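Local coordinates for protein putative phosphoglycolate phosphatase (Lactobacillus delbrueckii, PDB 2HI0) that probably hydrolyses 2-phosphoglycolate to glycolate and inorganic phosphate, as a phosphatase of the haloacid dehalogenase superfamily, at residues 14-19 with 109-114; 56-61 with 72-77; 132-137 with 163-168; 190-195 with 211-216; 205-210 with 221-226. One frame throughout, in Å; residues are numbered along the deposited sequence.

Interaction 1 (14-19 with 109-114). Unlike the reference sequence in segment 109-114: Gly110 (reference Cys). With EDO (1,2-ethanediol), chain I.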
# COMPACT_ATOMS: atom_id res chain seq x y z
N THR A 14 -5.52 3.49 1.52
CA THR A 14 -6.56 2.58 1.91
C THR A 14 -7.02 2.98 3.30
O THR A 14 -8.14 3.45 3.48
CB THR A 14 -6.11 1.10 1.84
OG1 THR A 14 -5.63 0.83 0.49
CG2 THR A 14 -7.22 0.20 2.16
N ILE A 15 -6.17 2.81 4.31
CA ILE A 15 -6.54 3.25 5.65
C ILE A 15 -5.91 4.58 6.10
O ILE A 15 -6.47 5.29 6.89
CB ILE A 15 -6.35 2.16 6.71
CG1 ILE A 15 -4.86 1.80 6.90
CG2 ILE A 15 -7.25 0.93 6.37
CD1 ILE A 15 -4.59 0.76 8.06
N LEU A 16 -4.75 4.90 5.51
CA LEU A 16 -3.99 6.11 5.82
C LEU A 16 -3.76 6.96 4.56
O LEU A 16 -3.37 6.44 3.51
CB LEU A 16 -2.63 5.79 6.45
CG LEU A 16 -2.72 5.32 7.92
CD1 LEU A 16 -1.32 5.09 8.44
CD2 LEU A 16 -3.42 6.33 8.82
N ASP A 17 -3.98 8.27 4.73
CA ASP A 17 -3.81 9.28 3.71
C ASP A 17 -2.32 9.71 3.78
O ASP A 17 -1.95 10.62 4.54
CB ASP A 17 -4.77 10.42 4.03
CG ASP A 17 -4.84 11.47 2.98
OD1 ASP A 17 -3.99 11.49 2.06
OD2 ASP A 17 -5.79 12.26 3.14
N THR A 18 -1.48 9.04 2.99
CA THR A 18 -0.00 9.15 3.10
C THR A 18 0.69 9.92 1.98
O THR A 18 1.91 10.13 2.05
CB THR A 18 0.62 7.71 3.10
OG1 THR A 18 0.15 7.01 1.98
CG2 THR A 18 0.25 6.90 4.37
N SER A 19 -0.06 10.28 0.91
CA SER A 19 0.63 10.77 -0.29
C SER A 19 1.39 12.07 -0.07
O SER A 19 2.45 12.24 -0.62
CB SER A 19 -0.37 10.92 -1.42
OG SER A 19 -1.49 11.68 -1.06
N THR A 109 0.05 12.99 7.56
CA THR A 109 -0.62 11.69 7.47
C THR A 109 -1.62 11.47 8.60
O THR A 109 -1.29 11.60 9.75
CB THR A 109 0.39 10.51 7.39
OG1 THR A 109 1.24 10.67 6.24
CG2 THR A 109 -0.37 9.18 7.30
N GLY A 110 -2.83 11.08 8.22
CA GLY A 110 -3.87 10.63 9.14
C GLY A 110 -4.77 9.60 8.48
O GLY A 110 -4.65 9.31 7.29
N PRO A 111 -5.74 9.08 9.24
CA PRO A 111 -6.70 8.12 8.68
C PRO A 111 -7.60 8.86 7.69
O PRO A 111 -7.85 10.04 7.85
CB PRO A 111 -7.49 7.67 9.91
CG PRO A 111 -7.36 8.81 10.88
CD PRO A 111 -6.01 9.40 10.65
N PHE A 112 -8.07 8.17 6.67
CA PHE A 112 -9.15 8.74 5.85
C PHE A 112 -10.41 8.87 6.69
O PHE A 112 -10.67 8.07 7.61
CB PHE A 112 -9.44 7.89 4.59
CG PHE A 112 -8.34 7.91 3.56
CD1 PHE A 112 -8.24 8.95 2.62
CD2 PHE A 112 -7.44 6.87 3.49
CE1 PHE A 112 -7.23 8.94 1.66
CE2 PHE A 112 -6.44 6.89 2.56
CZ PHE A 112 -6.36 7.91 1.63
N PRO A 113 -11.26 9.85 6.35
CA PRO A 113 -12.57 9.99 7.01
C PRO A 113 -13.35 8.67 7.07
O PRO A 113 -13.47 7.96 6.08
CB PRO A 113 -13.28 11.03 6.15
CG PRO A 113 -12.13 11.83 5.56
CD PRO A 113 -11.05 10.85 5.29
N GLY A 114 -13.85 8.34 8.25
CA GLY A 114 -14.59 7.10 8.37
C GLY A 114 -13.85 5.86 8.79
O GLY A 114 -14.46 4.88 9.14
C1 EDO I . -12.75 7.27 2.90
O1 EDO I . -12.61 8.57 3.46
C2 EDO I . -14.09 7.32 2.21
O2 EDO I . -15.06 7.13 3.24

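Interaction 2 (56-61 with 72-77)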
# COMPACT_ATOMS: atom_id res chain seq x y z
N VAL A 56 11.24 4.28 -6.22
CA VAL A 56 12.39 5.15 -6.60
C VAL A 56 12.83 4.86 -8.05
O VAL A 56 13.17 5.78 -8.80
CB VAL A 56 13.52 5.06 -5.59
CG1 VAL A 56 14.77 5.80 -6.06
CG2 VAL A 56 13.03 5.64 -4.26
N THR A 57 12.73 3.61 -8.47
CA THR A 57 13.07 3.27 -9.86
C THR A 57 12.12 4.03 -10.83
O THR A 57 12.53 4.62 -11.82
CB THR A 57 12.95 1.74 -10.10
OG1 THR A 57 13.78 1.03 -9.17
CG2 THR A 57 13.35 1.33 -11.56
N ARG A 58 10.81 3.97 -10.54
CA ARG A 58 9.79 4.72 -11.27
C ARG A 58 10.08 6.23 -11.26
O ARG A 58 9.97 6.90 -12.32
CB ARG A 58 8.43 4.40 -10.68
CG ARG A 58 7.82 3.05 -11.14
CD ARG A 58 6.50 2.85 -10.36
NE ARG A 58 5.79 1.67 -10.82
CZ ARG A 58 4.82 1.08 -10.13
NH1 ARG A 58 4.54 1.50 -8.89
NH2 ARG A 58 4.21 0.04 -10.64
N ALA A 59 10.41 6.75 -10.09
CA ALA A 59 10.64 8.21 -9.96
C ALA A 59 11.85 8.67 -10.77
O ALA A 59 11.79 9.70 -11.44
CB ALA A 59 10.82 8.65 -8.47
N LEU A 60 12.91 7.88 -10.75
CA LEU A 60 14.10 8.17 -11.54
C LEU A 60 13.79 8.09 -13.04
O LEU A 60 14.26 8.90 -13.82
CB LEU A 60 15.27 7.25 -11.17
CG LEU A 60 15.94 7.47 -9.82
CD1 LEU A 60 16.92 6.33 -9.46
CD2 LEU A 60 16.69 8.85 -9.82
N ALA A 61 12.98 7.11 -13.44
CA ALA A 61 12.61 6.98 -14.87
C ALA A 61 11.75 8.16 -15.30
O ALA A 61 11.92 8.70 -16.40
CB ALA A 61 11.83 5.67 -15.08
N VAL A 72 3.83 1.52 -14.98
CA VAL A 72 2.96 0.51 -14.36
C VAL A 72 3.66 -0.86 -14.27
O VAL A 72 3.64 -1.51 -13.20
CB VAL A 72 1.59 0.43 -15.05
CG1 VAL A 72 0.74 -0.67 -14.43
CG2 VAL A 72 0.85 1.80 -15.01
N ALA A 73 4.35 -1.24 -15.34
CA ALA A 73 5.00 -2.56 -15.45
C ALA A 73 6.32 -2.67 -14.65
O ALA A 73 6.89 -3.76 -14.52
CB ALA A 73 5.24 -2.91 -16.94
N PHE A 74 6.85 -1.55 -14.16
CA PHE A 74 7.99 -1.64 -13.27
C PHE A 74 7.70 -2.57 -12.12
O PHE A 74 6.66 -2.50 -11.48
CB PHE A 74 8.43 -0.29 -12.76
CG PHE A 74 9.12 0.61 -13.77
CD1 PHE A 74 8.84 0.57 -15.11
CD2 PHE A 74 10.01 1.58 -13.30
CE1 PHE A 74 9.48 1.47 -16.02
CE2 PHE A 74 10.64 2.44 -14.12
CZ PHE A 74 10.36 2.43 -15.52
N GLY A 75 8.66 -3.42 -11.83
CA GLY A 75 8.50 -4.38 -10.74
C GLY A 75 7.95 -5.72 -11.23
O GLY A 75 7.79 -6.61 -10.41
N THR A 76 7.61 -5.82 -12.51
CA THR A 76 7.07 -7.04 -13.14
C THR A 76 8.05 -7.56 -14.22
O THR A 76 8.98 -6.86 -14.67
CB THR A 76 5.69 -6.78 -13.86
OG1 THR A 76 5.87 -6.14 -15.14
CG2 THR A 76 4.69 -6.01 -12.96
N LYS A 77 7.80 -8.79 -14.67
CA LYS A 77 8.59 -9.39 -15.74
C LYS A 77 8.55 -8.60 -17.03
O LYS A 77 9.45 -8.74 -17.84
CB LYS A 77 8.16 -10.86 -15.98
CG LYS A 77 6.79 -11.01 -16.59

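Interaction 3 (132-137 with 163-168)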
# COMPACT_ATOMS: atom_id res chain seq x y z
N VAL A 132 -1.28 -5.44 6.09
CA VAL A 132 -0.16 -6.02 5.34
C VAL A 132 0.12 -5.06 4.19
O VAL A 132 -0.71 -4.85 3.30
CB VAL A 132 -0.45 -7.46 4.87
CG1 VAL A 132 0.72 -7.98 4.00
CG2 VAL A 132 -0.71 -8.36 6.06
N SER A 133 1.30 -4.45 4.21
CA SER A 133 1.63 -3.28 3.37
C SER A 133 3.06 -3.41 2.80
O SER A 133 3.96 -3.94 3.45
CB SER A 133 1.54 -2.04 4.27
OG SER A 133 2.03 -0.87 3.66
N ASN A 134 3.26 -2.84 1.61
CA ASN A 134 4.60 -2.72 1.01
C ASN A 134 5.37 -1.50 1.51
O ASN A 134 6.54 -1.35 1.16
CB ASN A 134 4.56 -2.66 -0.56
CG ASN A 134 4.51 -4.06 -1.20
OD1 ASN A 134 4.79 -5.06 -0.52
ND2 ASN A 134 4.14 -4.12 -2.48
N LYS A 135 4.76 -0.73 2.41
CA LYS A 135 5.50 0.33 3.14
C LYS A 135 6.56 -0.32 4.03
O LYS A 135 6.30 -1.38 4.62
CB LYS A 135 4.54 1.15 3.98
CG LYS A 135 5.23 2.26 4.77
CD LYS A 135 4.20 3.08 5.62
CE LYS A 135 3.10 3.75 4.81
NZ LYS A 135 3.60 4.67 3.74
N PRO A 136 7.76 0.23 4.09
CA PRO A 136 8.71 -0.42 4.98
C PRO A 136 8.16 -0.65 6.38
O PRO A 136 7.46 0.22 6.96
CB PRO A 136 9.90 0.56 5.03
CG PRO A 136 9.80 1.27 3.72
CD PRO A 136 8.34 1.45 3.47
N ASN A 137 8.45 -1.83 6.93
CA ASN A 137 7.90 -2.23 8.21
C ASN A 137 8.12 -1.22 9.36
O ASN A 137 7.26 -1.05 10.17
CB ASN A 137 8.47 -3.58 8.63
CG ASN A 137 7.75 -4.17 9.84
OD1 ASN A 137 6.54 -4.36 9.83
ND2 ASN A 137 8.50 -4.49 10.87
N ARG A 163 9.81 -11.56 0.62
CA ARG A 163 9.20 -11.01 -0.60
C ARG A 163 8.04 -10.02 -0.34
O ARG A 163 7.17 -10.25 0.52
CB ARG A 163 8.73 -12.10 -1.57
CG ARG A 163 9.83 -12.99 -2.04
CD ARG A 163 9.37 -13.94 -3.09
NE ARG A 163 8.36 -14.91 -2.61
CZ ARG A 163 7.85 -15.88 -3.36
NH1 ARG A 163 8.21 -15.99 -4.63
NH2 ARG A 163 6.94 -16.70 -2.88
N ARG A 164 8.05 -8.93 -1.13
CA ARG A 164 7.01 -7.96 -1.08
C ARG A 164 5.74 -8.48 -1.74
O ARG A 164 5.77 -9.47 -2.45
CB ARG A 164 7.49 -6.68 -1.76
CG ARG A 164 7.75 -6.89 -3.27
CD ARG A 164 7.93 -5.53 -3.95
NE ARG A 164 8.31 -5.66 -5.37
CZ ARG A 164 7.47 -5.78 -6.39
NH1 ARG A 164 6.16 -5.85 -6.22
NH2 ARG A 164 7.97 -5.83 -7.62
N LYS A 165 4.65 -7.78 -1.50
CA LYS A 165 3.40 -8.03 -2.22
C LYS A 165 3.74 -7.71 -3.69
O LYS A 165 4.49 -6.73 -3.98
CB LYS A 165 2.27 -7.09 -1.74
CG LYS A 165 1.76 -7.24 -0.29
CD LYS A 165 1.17 -5.91 0.23
CE LYS A 165 -0.02 -5.48 -0.60
NZ LYS A 165 -0.51 -4.12 -0.23
N PRO A 166 3.15 -8.44 -4.64
CA PRO A 166 2.07 -9.42 -4.51
C PRO A 166 2.46 -10.87 -4.28
O PRO A 166 1.56 -11.71 -4.38
CB PRO A 166 1.33 -9.25 -5.83
CG PRO A 166 2.40 -8.97 -6.84
CD PRO A 166 3.46 -8.18 -6.07
N ALA A 167 3.73 -11.17 -3.90
CA ALA A 167 4.04 -12.53 -3.43
C ALA A 167 3.16 -12.81 -2.24
O ALA A 167 2.79 -11.87 -1.51
CB ALA A 167 5.52 -12.68 -3.03
N PRO A 168 2.80 -14.09 -2.03
CA PRO A 168 1.89 -14.37 -0.90
C PRO A 168 2.53 -14.35 0.49
O PRO A 168 1.80 -14.47 1.48
CB PRO A 168 1.40 -15.79 -1.20
CG PRO A 168 2.44 -16.38 -2.04
CD PRO A 168 3.04 -15.27 -2.85
O HOH W 1 1.21 -2.01 -0.08

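Interaction 4 (190-195 with 211-216). With NA (sodium ion), chain C.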
# COMPACT_ATOMS: atom_id res chain seq x y z
N ASP A 190 -6.15 -0.34 -2.60
CA ASP A 190 -6.44 0.67 -3.60
C ASP A 190 -5.71 0.48 -4.95
O ASP A 190 -5.81 1.35 -5.81
CB ASP A 190 -6.05 2.05 -3.05
CG ASP A 190 -4.53 2.17 -2.80
OD1 ASP A 190 -3.93 1.15 -2.38
OD2 ASP A 190 -3.92 3.24 -3.02
N SER A 191 -5.00 -0.62 -5.12
CA SER A 191 -4.19 -0.79 -6.32
C SER A 191 -4.29 -2.18 -6.94
O SER A 191 -4.87 -3.14 -6.38
CB SER A 191 -2.74 -0.47 -5.99
OG SER A 191 -2.08 -1.60 -5.43
N GLU A 192 -3.67 -2.28 -8.12
CA GLU A 192 -3.52 -3.58 -8.82
C GLU A 192 -2.69 -4.59 -8.03
O GLU A 192 -2.89 -5.79 -8.16
CB GLU A 192 -2.93 -3.37 -10.23
CG GLU A 192 -1.43 -3.07 -10.32
CD GLU A 192 -0.94 -1.65 -9.95
OE1 GLU A 192 -1.69 -0.87 -9.33
OE2 GLU A 192 0.24 -1.35 -10.32
N ILE A 193 -1.74 -4.10 -7.23
CA ILE A 193 -0.90 -4.98 -6.40
C ILE A 193 -1.78 -5.68 -5.36
O ILE A 193 -1.54 -6.85 -5.04
CB ILE A 193 0.26 -4.21 -5.73
CG1 ILE A 193 1.12 -3.54 -6.80
CG2 ILE A 193 1.08 -5.09 -4.73
CD1 ILE A 193 1.61 -4.51 -7.82
N ASP A 194 -2.79 -4.96 -4.83
CA ASP A 194 -3.75 -5.53 -3.88
C ASP A 194 -4.66 -6.59 -4.52
O ASP A 194 -4.86 -7.67 -3.97
CB ASP A 194 -4.53 -4.41 -3.20
CG ASP A 194 -3.60 -3.40 -2.54
OD1 ASP A 194 -2.61 -3.84 -1.92
OD2 ASP A 194 -3.77 -2.20 -2.79
N ILE A 195 -5.15 -6.27 -5.72
CA ILE A 195 -5.87 -7.25 -6.53
C ILE A 195 -5.06 -8.55 -6.69
O ILE A 195 -5.57 -9.65 -6.47
CB ILE A 195 -6.28 -6.65 -7.91
CG1 ILE A 195 -7.24 -5.46 -7.73
CG2 ILE A 195 -6.95 -7.71 -8.80
CD1 ILE A 195 -7.47 -4.61 -8.91
N GLY A 211 -7.84 5.92 -3.00
CA GLY A 211 -6.42 5.76 -2.95
C GLY A 211 -5.66 6.17 -4.21
O GLY A 211 -6.04 7.16 -4.85
N PHE A 212 -4.60 5.42 -4.54
CA PHE A 212 -3.64 5.86 -5.52
C PHE A 212 -4.01 5.53 -6.98
O PHE A 212 -3.37 6.08 -7.90
CB PHE A 212 -2.26 5.32 -5.22
CG PHE A 212 -1.63 5.86 -3.95
CD1 PHE A 212 -2.32 6.63 -3.04
CD2 PHE A 212 -0.31 5.55 -3.68
CE1 PHE A 212 -1.71 7.08 -1.88
CE2 PHE A 212 0.31 5.99 -2.54
CZ PHE A 212 -0.36 6.76 -1.64
N ARG A 213 -4.99 4.63 -7.22
CA ARG A 213 -5.41 4.29 -8.59
C ARG A 213 -6.86 4.72 -8.81
O ARG A 213 -7.71 4.72 -7.89
CB ARG A 213 -5.29 2.80 -8.83
CG ARG A 213 -3.90 2.18 -8.70
CD ARG A 213 -2.87 2.82 -9.62
NE ARG A 213 -1.69 2.02 -9.86
CZ ARG A 213 -0.62 2.43 -10.56
NH1 ARG A 213 -0.56 3.68 -11.04
NH2 ARG A 213 0.40 1.59 -10.78
N SER A 214 -7.15 5.04 -10.06
CA SER A 214 -8.46 5.45 -10.52
C SER A 214 -9.40 4.24 -10.69
O SER A 214 -8.97 3.09 -10.81
CB SER A 214 -8.34 6.16 -11.86
OG SER A 214 -8.14 5.22 -12.92
N VAL A 215 -10.69 4.54 -10.75
CA VAL A 215 -11.67 3.49 -10.96
C VAL A 215 -11.49 2.82 -12.33
O VAL A 215 -11.49 1.59 -12.39
CB VAL A 215 -13.11 4.03 -10.73
CG1 VAL A 215 -14.18 3.04 -11.26
CG2 VAL A 215 -13.30 4.32 -9.24
N PRO A 216 -11.33 3.60 -13.42
CA PRO A 216 -11.08 2.90 -14.69
C PRO A 216 -9.83 2.01 -14.69
O PRO A 216 -9.81 0.94 -15.29
CB PRO A 216 -10.92 4.03 -15.69
CG PRO A 216 -11.55 5.21 -15.06
CD PRO A 216 -11.43 5.05 -13.60
NA NA C . -1.80 1.08 -1.40
O HOH W 2 -1.38 -0.85 -3.23

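Interaction 5 (205-210 with 221-226)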
# COMPACT_ATOMS: atom_id res chain seq x y z
N GLU A 205 -11.17 -10.04 -2.60
CA GLU A 205 -10.63 -8.66 -2.54
C GLU A 205 -11.71 -7.60 -2.73
O GLU A 205 -12.64 -7.77 -3.52
CB GLU A 205 -9.50 -8.45 -3.59
CG GLU A 205 -8.50 -7.33 -3.29
CD GLU A 205 -8.72 -6.01 -4.07
OE1 GLU A 205 -9.69 -5.83 -4.86
OE2 GLU A 205 -7.83 -5.12 -3.87
N ILE A 206 -11.59 -6.52 -1.98
CA ILE A 206 -12.41 -5.34 -2.12
C ILE A 206 -11.45 -4.19 -2.46
O ILE A 206 -10.36 -4.07 -1.82
CB ILE A 206 -13.18 -5.04 -0.80
CG1 ILE A 206 -14.14 -6.16 -0.45
CG2 ILE A 206 -13.87 -3.67 -0.88
CD1 ILE A 206 -14.63 -6.08 1.02
N ALA A 207 -11.81 -3.42 -3.48
CA ALA A 207 -11.02 -2.27 -3.90
C ALA A 207 -11.68 -0.97 -3.44
O ALA A 207 -12.90 -0.85 -3.44
CB ALA A 207 -10.83 -2.25 -5.47
N VAL A 208 -10.89 0.00 -3.01
CA VAL A 208 -11.37 1.31 -2.56
C VAL A 208 -10.96 2.35 -3.63
O VAL A 208 -9.93 2.20 -4.27
CB VAL A 208 -10.85 1.66 -1.13
CG1 VAL A 208 -11.17 0.49 -0.20
CG2 VAL A 208 -9.33 2.03 -1.10
N ASN A 209 -11.78 3.38 -3.80
CA ASN A 209 -11.53 4.38 -4.86
C ASN A 209 -10.85 5.67 -4.33
O ASN A 209 -10.68 6.64 -5.08
CB ASN A 209 -12.83 4.71 -5.61
CG ASN A 209 -13.64 5.81 -4.92
OD1 ASN A 209 -13.61 5.94 -3.71
ND2 ASN A 209 -14.34 6.61 -5.71
N TRP A 210 -10.52 5.70 -3.04
CA TRP A 210 -9.99 6.93 -2.45
C TRP A 210 -8.46 6.89 -2.33
O TRP A 210 -7.88 7.79 -1.69
CB TRP A 210 -10.64 7.23 -1.10
CG TRP A 210 -10.55 6.16 -0.09
CD1 TRP A 210 -9.51 5.92 0.74
CD2 TRP A 210 -11.57 5.21 0.24
NE1 TRP A 210 -9.78 4.85 1.55
CE2 TRP A 210 -11.06 4.41 1.28
CE3 TRP A 210 -12.85 4.92 -0.28
CZ2 TRP A 210 -11.81 3.37 1.83
CZ3 TRP A 210 -13.57 3.97 0.27
CH2 TRP A 210 -13.06 3.16 1.31
N HIS A 221 -7.71 -3.60 -14.32
CA HIS A 221 -6.79 -4.52 -13.64
C HIS A 221 -7.45 -5.60 -12.81
O HIS A 221 -6.80 -6.26 -12.01
CB HIS A 221 -5.79 -3.68 -12.83
CG HIS A 221 -4.68 -3.16 -13.67
ND1 HIS A 221 -4.78 -2.00 -14.40
CD2 HIS A 221 -3.50 -3.72 -14.00
CE1 HIS A 221 -3.66 -1.82 -15.09
NE2 HIS A 221 -2.87 -2.86 -14.87
N GLY A 222 -8.74 -5.78 -12.98
CA GLY A 222 -9.45 -6.91 -12.38
C GLY A 222 -10.21 -6.77 -11.07
O GLY A 222 -10.56 -7.77 -10.45
N ALA A 223 -10.46 -5.54 -10.63
CA ALA A 223 -11.22 -5.31 -9.43
C ALA A 223 -12.65 -5.69 -9.72
O ALA A 223 -13.13 -5.45 -10.83
CB ALA A 223 -11.14 -3.87 -9.04
N THR A 224 -13.32 -6.31 -8.76
CA THR A 224 -14.72 -6.69 -8.96
C THR A 224 -15.70 -6.00 -8.03
O THR A 224 -16.85 -5.82 -8.42
CB THR A 224 -14.93 -8.21 -8.87
OG1 THR A 224 -14.51 -8.68 -7.58
CG2 THR A 224 -14.15 -8.92 -9.97
N VAL A 225 -15.30 -5.71 -6.80
CA VAL A 225 -16.07 -4.91 -5.85
C VAL A 225 -15.25 -3.64 -5.57
O VAL A 225 -14.12 -3.71 -5.12
CB VAL A 225 -16.33 -5.65 -4.54
CG1 VAL A 225 -17.03 -4.72 -3.57
CG2 VAL A 225 -17.19 -6.90 -4.80
N ILE A 226 -15.83 -2.48 -5.91
CA ILE A 226 -15.15 -1.21 -5.69
C ILE A 226 -16.07 -0.34 -4.87
O ILE A 226 -17.24 -0.15 -5.24
CB ILE A 226 -14.73 -0.48 -7.01
CG1 ILE A 226 -13.84 -1.36 -7.89
CG2 ILE A 226 -13.97 0.83 -6.69
CD1 ILE A 226 -13.61 -0.77 -9.31
O HOH W 3 -12.31 -6.08 -6.04

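Interaction 1 (14-19 with 109-114)
Asp17 turns CG anti to its backbone N (chi1 -173°) and Phe112 turns CG anti to its carbonyl carbon (chi1 -69°), and the two side chains meet as crossed, stacked groups. Asp17 CB sits over one face of the Phe112 ring, 3.9 Å from its centroid, in a CH-pi contact. The carboxylate runs out past the rim at CE1, its plane only 7° from that of the ring, Asp17 CG lying 3.7 Å from Phe112 CE1. Backbone oxygens approach the ring obliquely, the nearest being Leu16 O at 3.2 Å from Phe112 CE2. The short, weakly bonded strands 16-17 and 110-111 pair antiparallel beside it. Asp17 N donates to Gly110 O over 2.8 Å, while the bond from Phe112 N to Ile15 O, at 3.3 Å, is weak. Gly110 replaces a cysteine of the reference sequence. Leu16 lays CD2 against the Gly110-Pro111 peptide, 3.6 Å from Gly110 C, and also touches helix 137-147. Thr18 and Thr109 touch through their methyls, CG2 to CG2 at 3.8 Å, while their hydroxyls bond Asp12 and Asp21, respectively. These strands flank the mainly helical residues 19-103, as the core-cap linkers do in related phosphatases. One good and one weak backbone bond thus mark the pairing, while ring, CH groups and methyls supply most side-chain contact, with the Asp17 carboxylate at the ring's rim.

Interaction 2 (56-61 with 72-77)
Arg58 and Phe74 run past each other in opposite directions, within the helical cap-like part of this haloacid dehalogenase fold. Arg58 belongs to helix 52-63, and Phe74 to the loop that follows helix 68-71. The guanidinium and ring planes are 30° apart, and the closest touch comes from the aliphatic stem: Arg58 CG approaches the ring obliquely, 3.4 Å from Phe74 CD2. Ala61 comes to the ring edge instead, its CB 3.6 Å from Phe74 CE2. One helical turn earlier, the Thr57 methyl packs nearby, with CG2 3.8 Å from Phe74 CD2, while its hydroxyl is taken up by Val53 O and Gln87. The phenyl group is therefore held by three residues of a single helix. Arg58 is extended from CG to NE, which carries its guanidinium beyond the ring to the loop backbone. Arg58 NH2 donates to Val72 O over 3.0 Å in a bent bond (139° at the hydrogen). Val72 O lies near the guanidinium plane, although the donor stands 39° out of the carbonyl plane. NE and NH1 reach Leu71 O and Phe47 O, so backbone carbonyls hold all three nitrogens and fix the rotation of the group. Phe74 itself lies in a type II beta turn from Ala73 to Thr76, for which Gly75 supplies the positive phi. Ala73 O closes the turn by accepting from Thr76 N and, in its carbonyl plane on a lone pair, from Thr76 OG1 at 2.7 Å.

Interaction 3 (132-137 with 163-168)
Asn134 bonds the backbone of Lys165 with both ends of its amide, joining the loop after strand 128-133 to the loop before helix 169-178 in the Rossmann-like core. By their place in the topology, Ser133 and Lys165 are consistent with motifs II and III of haloacid dehalogenase enzymes. Asn134 OD1 accepts from Lys165 N over 2.9 Å, in the amide plane and on a lone pair. Asn134 ND2 donates to Lys165 O at 3.0 Å in a straighter bond (164° at the hydrogen), standing 35° above that carbonyl plane. Lys165 O takes a second donor, Arg164 NH1, at 2.9 Å, so two side chains grip the carbonyl just ahead of the cis peptide to Pro166. ND2 also bonds Gly49 O. An alanine at Asn134 would probably leave Lys165 N and Gly49 O without these mates, take one donor from Lys165 O and let the 163-168 loop shift. Packing surrounds the polar pair: Lys165 CB rests against the amide, 3.5 Å from Asn134 OD1, and Lys165 CD comes within 4.3 Å of Val132 CG1. The bend at chi3 (62°) turns CE off the line of the chain, and NZ beyond it forms salt bridges with Asp194 and Asp10 and bonds Tyr187 OH. Ser133 OG accepts from Lys135 N in an ST turn, where the chain turns a corner at Asn134 and Lys135. A bound water receives Lys165 NZ at 2.7 Å and Asn134 N at 2.8 Å.

Interaction 4 (190-195 with 211-216)
Arg213 presents the edge of its guanidinium to the Glu192 carboxylate in a side-on, two-nitrogen salt bridge, and Phe217 adds a cation-pi contact to the same group. Arg213 NE donates to Glu192 OE1 at 2.9 Å, and Arg213 NH2 to Glu192 OE2 at 3.0 Å. Both oxygens lie close to the guanidinium plane, yet the two flat groups are inclined by 38°, so the nitrogens meet the syn sides somewhat out of the carboxylate plane. A bend at chi2 (-57°) of Arg213 turns CD back toward Glu192, while CG packs 3.8 Å from Ser191 CA. An alanine in place of Arg213 would probably leave the buried Glu192 carboxylate without its charged mate and free to turn. The Asp190 carboxylate divides its oxygens: OD1 binds the sodium ion at 2.3 Å, and OD2 uses its anti lone pair to accept from Phe212 N at 2.7 Å. That second bond probably fixes the rotation of the metal-binding group. Gly211 packs directly against Asp190, where a CB would clash with Asp190 CB. Ser191 is the N-cap of helix 192-200, its OG taking a weak bond from Ile193 N, and its own N donates to Asp194 OD2 in a capping box. Asp10 OD2 and the backbone O of Asp12 complete the protein ligands, an arrangement consistent with the metal site of haloacid dehalogenase enzymes, with Asp190 and Asp194 at the place of motif IV.

Interaction 5 (205-210 with 221-226)
Ala207 and Ile226 form a parallel bridge, their CA atoms 4.6 Å apart, and Ala207 N donates to Val225 O over 2.8 Å in a nearly straight bond (167° at the hydrogen). A CA-H...O contact follows, Ile226 CA lying 3.2 Å from Ala207 O. On the face that carries the Ala207 methyl, that small group is met by two partners: Ala223 CB at 3.9 Å and Ile226 CG1 at 4.0 Å. Ile226 holds CG1 beside its backbone N (chi1 -57°), where it can meet Ala207, and sends CG2 anti to that N, within 4.2 Å of Asn209 CB. Helix 215-220 covers this group, with Leu218 touching both Ala223 and Ile226. Ile206 makes a looser contact, its CG2 4.3 Å from Val225 CG1, and packs under helix 230-238. At the start of the pairing a water accepts from Thr224 N at 2.9 Å and lies within donating distance of Glu205 O and Glu205 OE1, linking the loop to the strand where side chains do not meet directly. Gly222, with positive phi, ends helix 215-220 as the C-prime residue of a Schellman motif, and the chain then runs back to pair parallel with strand 204-208. Strand 204-208, helix 215-220 and strand 226-227 together make a beta-alpha-beta crossover, which adds the outermost strand on this side of the parallel sheet in the Rossmann-like core.

In the fold
From the N terminus, the chain leaves core strand 6-9, and interaction 1 closes the long excursion of helices and loops, without strands, that ends at strand 110-111. Interaction 2 falls within that excursion, joining helix 52-63 to the loop after helix 68-71. Interaction 3 comes next in series, tying the end of strand 128-133 to the loop before helix 169-178. Interactions 4 and 5 cross, since their segments alternate along the chain, and together they fasten helix 192-200, strand 204-208 and the turns around helix 215-220. Lys165 to Asp194 joins interactions 3 and 4, Thr14 O to Trp210 NE1 links 1 and 5, and Gly75 meets Arg164 between 2 and 3.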